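Local coordinates for protein polyketide synthase PksR (PDB 4U3V) that takes part in making the antibiotic polyketide bacillaene, this piece being its double-hotdog enoyl-isomerase domain, at residues Glu50-Ile63 with Ile78-Lys90. Sequence-based numbering, arbitrary orientation.
Sequences ERVLVGATYGSLAI and ISKLSYISPIVIK
Tyr58 reaches from helix 56-63 to Ile87, whose CD1 lies 3.4 Å from the phenol OH, at the edge of the ring and near its plane. CG of Tyr58 lies anti to the carbonyl carbon (chi1 -53°), which brings the ring up to Tyr83, CD2 to Tyr83 CD1 at 3.7 Å. The two ring planes are inclined at 57°. Each hydroxyl ends on a bridging water: that of Tyr58 shares one with Leu53 O and Ile87 N, that of Tyr83 another with Gly55 O and Gly59 N. Ile87 also lies side by side with Leu53, CD1 to CD2 at 4.1 Å. Its carbonyl O takes a nearly straight hydrogen bond of 2.8 Å from Leu53 N. Strand 75-83 and the helix 56-69 packed across it belong to the N-terminal hotdog of the double-hotdog fold, and Leu97 of strand 94-102 also touches Tyr58 and Leu53. Farther along the helix, Leu81 CD2 packs on Gly59 CA at 3.6 Å, and Ile78 CG1 meets Ile63 CG1 at 3.8 Å. Where residues 88-89 run antiparallel to strand 50-52, Ile89 N bonds Arg51 O, and Val88 CG2 rests against the Glu50 carboxylate.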
loop_
_atom_site.group_PDB
_atom_site.type_symbol
_atom_site.label_atom_id
_atom_site.label_comp_id
_atom_site.label_asym_id
_atom_site.label_seq_id
_atom_site.Cartn_x
_atom_site.Cartn_y
_atom_site.Cartn_z
ATOM N N GLU A 50 -11.305 12.698 -10.978
ATOM C CA GLU A 50 -11.672 11.366 -11.471
ATOM C C GLU A 50 -11.633 10.357 -10.320
ATOM O O GLU A 50 -10.862 10.534 -9.373
ATOM C CB GLU A 50 -10.716 10.918 -12.580
ATOM C CG GLU A 50 -10.310 12.015 -13.563
ATOM C CD GLU A 50 -9.056 11.671 -14.357
ATOM O OE1 GLU A 50 -7.995 11.420 -13.737
ATOM O OE2 GLU A 50 -9.118 11.688 -15.608
ATOM N N ARG A 51 -12.366 9.252 -10.461
ATOM C CA ARG A 51 -12.164 8.099 -9.555
ATOM C C ARG A 51 -10.991 7.245 -10.020
ATOM O O ARG A 51 -11.038 6.670 -11.103
ATOM C CB ARG A 51 -13.454 7.322 -9.458
ATOM C CG ARG A 51 -14.569 8.220 -8.931
ATOM C CD ARG A 51 -15.688 7.465 -8.269
ATOM N NE ARG A 51 -16.860 8.336 -8.097
ATOM C CZ ARG A 51 -18.087 7.914 -7.791
ATOM N NH1 ARG A 51 -18.346 6.616 -7.633
ATOM N NH2 ARG A 51 -19.072 8.795 -7.639
ATOM N N VAL A 52 -9.872 7.317 -9.300
ATOM C CA VAL A 52 -8.632 6.677 -9.721
ATOM C C VAL A 52 -8.359 5.524 -8.759
ATOM O O VAL A 52 -8.433 5.712 -7.546
ATOM C CB VAL A 52 -7.463 7.674 -9.613
ATOM C CG1 VAL A 52 -6.119 6.981 -9.827
ATOM C CG2 VAL A 52 -7.664 8.859 -10.564
ATOM N N LEU A 53 -8.172 4.305 -9.272
ATOM C CA LEU A 53 -7.996 3.173 -8.348
ATOM C C LEU A 53 -6.758 3.432 -7.484
ATOM O O LEU A 53 -5.697 3.818 -8.002
ATOM C CB LEU A 53 -7.822 1.875 -9.159
ATOM C CG LEU A 53 -7.898 0.567 -8.368
ATOM C CD1 LEU A 53 -9.300 0.397 -7.801
ATOM C CD2 LEU A 53 -7.578 -0.576 -9.323
ATOM N N VAL A 54 -6.872 3.217 -6.161
ATOM C CA VAL A 54 -5.747 3.557 -5.306
ATOM C C VAL A 54 -4.541 2.671 -5.645
ATOM O O VAL A 54 -4.688 1.463 -5.889
ATOM C CB VAL A 54 -6.079 3.455 -3.804
ATOM C CG1 VAL A 54 -7.036 4.560 -3.383
ATOM C CG2 VAL A 54 -6.623 2.074 -3.469
ATOM N N GLY A 55 -3.353 3.269 -5.655
ATOM C CA GLY A 55 -2.119 2.516 -5.963
ATOM C C GLY A 55 -1.825 1.358 -5.000
ATOM O O GLY A 55 -1.206 0.359 -5.377
ATOM N N ALA A 56 -2.338 1.478 -3.775
ATOM C CA ALA A 56 -2.273 0.395 -2.782
ATOM C C ALA A 56 -2.811 -0.968 -3.265
ATOM O O ALA A 56 -2.444 -2.018 -2.724
ATOM C CB ALA A 56 -2.988 0.860 -1.495
ATOM N N THR A 57 -3.723 -0.943 -4.245
ATOM C CA THR A 57 -4.289 -2.152 -4.792
ATOM C C THR A 57 -3.196 -3.083 -5.302
ATOM O O THR A 57 -3.269 -4.292 -5.180
ATOM C CB THR A 57 -5.277 -1.808 -5.932
ATOM O OG1 THR A 57 -6.227 -0.820 -5.460
ATOM C CG2 THR A 57 -6.046 -3.063 -6.358
ATOM N N TYR A 58 -2.194 -2.509 -5.948
ATOM C CA TYR A 58 -1.254 -3.311 -6.740
ATOM C C TYR A 58 -0.364 -4.232 -5.912
ATOM O O TYR A 58 -0.170 -5.393 -6.298
ATOM C CB TYR A 58 -0.422 -2.414 -7.649
ATOM C CG TYR A 58 -1.249 -1.521 -8.499
ATOM C CD1 TYR A 58 -2.289 -2.049 -9.245
ATOM C CD2 TYR A 58 -0.987 -0.147 -8.585
ATOM C CE1 TYR A 58 -3.108 -1.231 -9.983
ATOM C CE2 TYR A 58 -1.793 0.677 -9.352
ATOM C CZ TYR A 58 -2.839 0.121 -10.055
ATOM O OH TYR A 58 -3.648 0.903 -10.827
ATOM N N GLY A 59 0.174 -3.737 -4.789
ATOM C CA GLY A 59 1.011 -4.598 -3.922
ATOM C C GLY A 59 0.176 -5.763 -3.371
ATOM O O GLY A 59 0.647 -6.908 -3.284
ATOM N N SER A 60 -1.101 -5.495 -3.063
ATOM C CA SER A 60 -1.947 -6.594 -2.560
ATOM C C SER A 60 -2.183 -7.693 -3.620
ATOM O O SER A 60 -2.201 -8.896 -3.284
ATOM C CB SER A 60 -3.293 -6.046 -2.083
ATOM O OG SER A 60 -3.092 -5.221 -0.898
ATOM N N LEU A 61 -2.454 -7.286 -4.860
ATOM C CA LEU A 61 -2.576 -8.249 -5.992
ATOM C C LEU A 61 -1.267 -8.977 -6.240
ATOM O O LEU A 61 -1.248 -10.190 -6.515
ATOM C CB LEU A 61 -3.007 -7.529 -7.280
ATOM C CG LEU A 61 -4.494 -7.198 -7.336
ATOM C CD1 LEU A 61 -4.773 -6.189 -8.452
ATOM C CD2 LEU A 61 -5.257 -8.507 -7.559
ATOM N N ALA A 62 -0.154 -8.260 -6.119
ATOM C CA ALA A 62 1.156 -8.942 -6.288
ATOM C C ALA A 62 1.432 -10.029 -5.233
ATOM O O ALA A 62 1.910 -11.114 -5.582
ATOM C CB ALA A 62 2.307 -7.938 -6.343
ATOM N N ILE A 63 1.009 -9.792 -3.999
ATOM C CA ILE A 63 1.160 -10.745 -2.890
ATOM C C ILE A 63 0.252 -11.969 -3.098
ATOM O O ILE A 63 0.661 -13.120 -2.882
ATOM C CB ILE A 63 0.861 -10.068 -1.558
ATOM C CG1 ILE A 63 1.999 -9.079 -1.242
ATOM C CG2 ILE A 63 0.660 -11.087 -0.452
ATOM C CD1 ILE A 63 1.667 -8.117 -0.118
ATOM N N ILE A 78 7.969 -9.243 -2.299
ATOM C CA ILE A 78 7.819 -8.546 -3.569
ATOM C C ILE A 78 9.003 -7.598 -3.733
ATOM O O ILE A 78 9.420 -6.993 -2.764
ATOM C CB ILE A 78 6.536 -7.667 -3.559
ATOM C CG1 ILE A 78 5.310 -8.465 -3.089
ATOM C CG2 ILE A 78 6.353 -6.965 -4.894
ATOM C CD1 ILE A 78 5.020 -9.694 -3.929
ATOM N N SER A 79 9.516 -7.444 -4.951
ATOM C CA SER A 79 10.615 -6.489 -5.206
ATOM C C SER A 79 10.307 -5.621 -6.398
ATOM O O SER A 79 9.675 -6.075 -7.361
ATOM C CB SER A 79 11.933 -7.242 -5.469
ATOM O OG SER A 79 12.134 -8.265 -4.509
ATOM N N LYS A 80 10.817 -4.384 -6.377
ATOM C CA LYS A 80 10.838 -3.499 -7.530
ATOM C C LYS A 80 9.441 -3.271 -8.119
ATOM O O LYS A 80 9.239 -3.277 -9.338
ATOM C CB LYS A 80 11.819 -3.972 -8.609
ATOM C CG LYS A 80 13.168 -4.346 -8.023
ATOM C CD LYS A 80 14.252 -4.384 -9.082
ATOM C CE LYS A 80 15.612 -4.596 -8.424
ATOM N NZ LYS A 80 16.643 -4.986 -9.431
ATOM N N LEU A 81 8.481 -3.082 -7.224
ATOM C CA LEU A 81 7.089 -2.833 -7.650
ATOM C C LEU A 81 6.971 -1.378 -8.103
ATOM O O LEU A 81 7.284 -0.417 -7.357
ATOM C CB LEU A 81 6.158 -3.108 -6.470
ATOM C CG LEU A 81 4.668 -2.895 -6.710
ATOM C CD1 LEU A 81 4.177 -3.894 -7.767
ATOM C CD2 LEU A 81 3.920 -3.038 -5.366
ATOM N N SER A 82 6.593 -1.209 -9.349
ATOM C CA SER A 82 6.552 0.091 -9.983
ATOM C C SER A 82 5.154 0.314 -10.566
ATOM O O SER A 82 4.588 -0.613 -11.133
ATOM C CB SER A 82 7.616 0.096 -11.090
ATOM O OG SER A 82 7.396 1.131 -11.988
ATOM N N TYR A 83 4.581 1.505 -10.361
ATOM C CA TYR A 83 3.217 1.826 -10.802
ATOM C C TYR A 83 3.343 2.484 -12.162
ATOM O O TYR A 83 4.033 3.503 -12.316
ATOM C CB TYR A 83 2.486 2.782 -9.823
ATOM C CG TYR A 83 2.414 2.245 -8.390
ATOM C CD1 TYR A 83 2.539 0.878 -8.126
ATOM C CD2 TYR A 83 2.278 3.112 -7.310
ATOM C CE1 TYR A 83 2.537 0.380 -6.821
ATOM C CE2 TYR A 83 2.214 2.624 -6.013
ATOM C CZ TYR A 83 2.426 1.291 -5.762
ATOM O OH TYR A 83 2.397 0.833 -4.465
ATOM N N ILE A 84 2.743 1.858 -13.164
ATOM C CA ILE A 84 2.977 2.247 -14.546
ATOM C C ILE A 84 2.000 3.330 -14.988
ATOM O O ILE A 84 2.382 4.351 -15.591
ATOM C CB ILE A 84 2.893 0.998 -15.467
ATOM C CG1 ILE A 84 4.034 0.062 -15.139
ATOM C CG2 ILE A 84 2.954 1.414 -16.941
ATOM C CD1 ILE A 84 5.354 0.772 -14.926
ATOM N N SER A 85 0.730 3.117 -14.691
ATOM C CA SER A 85 -0.333 3.925 -15.266
ATOM C C SER A 85 -1.490 3.966 -14.268
ATOM O O SER A 85 -1.883 2.927 -13.738
ATOM C CB SER A 85 -0.796 3.281 -16.577
ATOM O OG SER A 85 -2.082 3.746 -16.942
ATOM N N PRO A 86 -2.011 5.166 -13.972
ATOM C CA PRO A 86 -3.179 5.187 -13.092
ATOM C C PRO A 86 -4.385 4.604 -13.813
ATOM O O PRO A 86 -4.488 4.704 -15.046
ATOM C CB PRO A 86 -3.400 6.673 -12.818
ATOM C CG PRO A 86 -2.676 7.396 -13.922
ATOM C CD PRO A 86 -1.556 6.514 -14.372
ATOM N N ILE A 87 -5.286 3.995 -13.056
ATOM C CA ILE A 87 -6.514 3.486 -13.625
ATOM C C ILE A 87 -7.670 4.371 -13.237
ATOM O O ILE A 87 -8.045 4.430 -12.070
ATOM C CB ILE A 87 -6.798 2.071 -13.143
ATOM C CG1 ILE A 87 -5.645 1.141 -13.532
ATOM C CG2 ILE A 87 -8.132 1.580 -13.673
ATOM C CD1 ILE A 87 -5.874 -0.277 -13.055
ATOM N N VAL A 88 -8.297 4.997 -14.236
ATOM C CA VAL A 88 -9.487 5.830 -13.985
ATOM C C VAL A 88 -10.748 5.036 -14.282
ATOM O O VAL A 88 -10.848 4.380 -15.320
ATOM C CB VAL A 88 -9.531 7.052 -14.918
ATOM C CG1 VAL A 88 -10.828 7.825 -14.695
ATOM C CG2 VAL A 88 -8.310 7.930 -14.740
ATOM N N ILE A 89 -11.720 5.096 -13.390
ATOM C CA ILE A 89 -12.940 4.364 -13.577
ATOM C C ILE A 89 -14.046 5.374 -13.819
ATOM O O ILE A 89 -14.211 6.309 -13.028
ATOM C CB ILE A 89 -13.270 3.577 -12.317
ATOM C CG1 ILE A 89 -12.040 2.705 -11.955
ATOM C CG2 ILE A 89 -14.496 2.709 -12.501
ATOM C CD1 ILE A 89 -12.360 1.583 -11.012
ATOM N N LYS A 90 -14.689 5.268 -14.980
ATOM C CA LYS A 90 -15.749 6.224 -15.315
ATOM C C LYS A 90 -17.103 5.674 -14.955
ATOM O O LYS A 90 -17.265 4.489 -14.725
ATOM C CB LYS A 90 -15.710 6.595 -16.799
ATOM C CG LYS A 90 -14.408 7.231 -17.228
ATOM C CD LYS A 90 -14.352 7.458 -18.722
ATOM C CE LYS A 90 -13.111 8.255 -19.079
ATOM N NZ LYS A 90 -12.797 9.312 -18.072
HETATM O O HOH W 1 -13.947 8.877 -12.856
HETATM O O HOH W 2 -4.452 3.513 -10.294
HETATM O O HOH W 3 0.677 -1.138 -3.943
#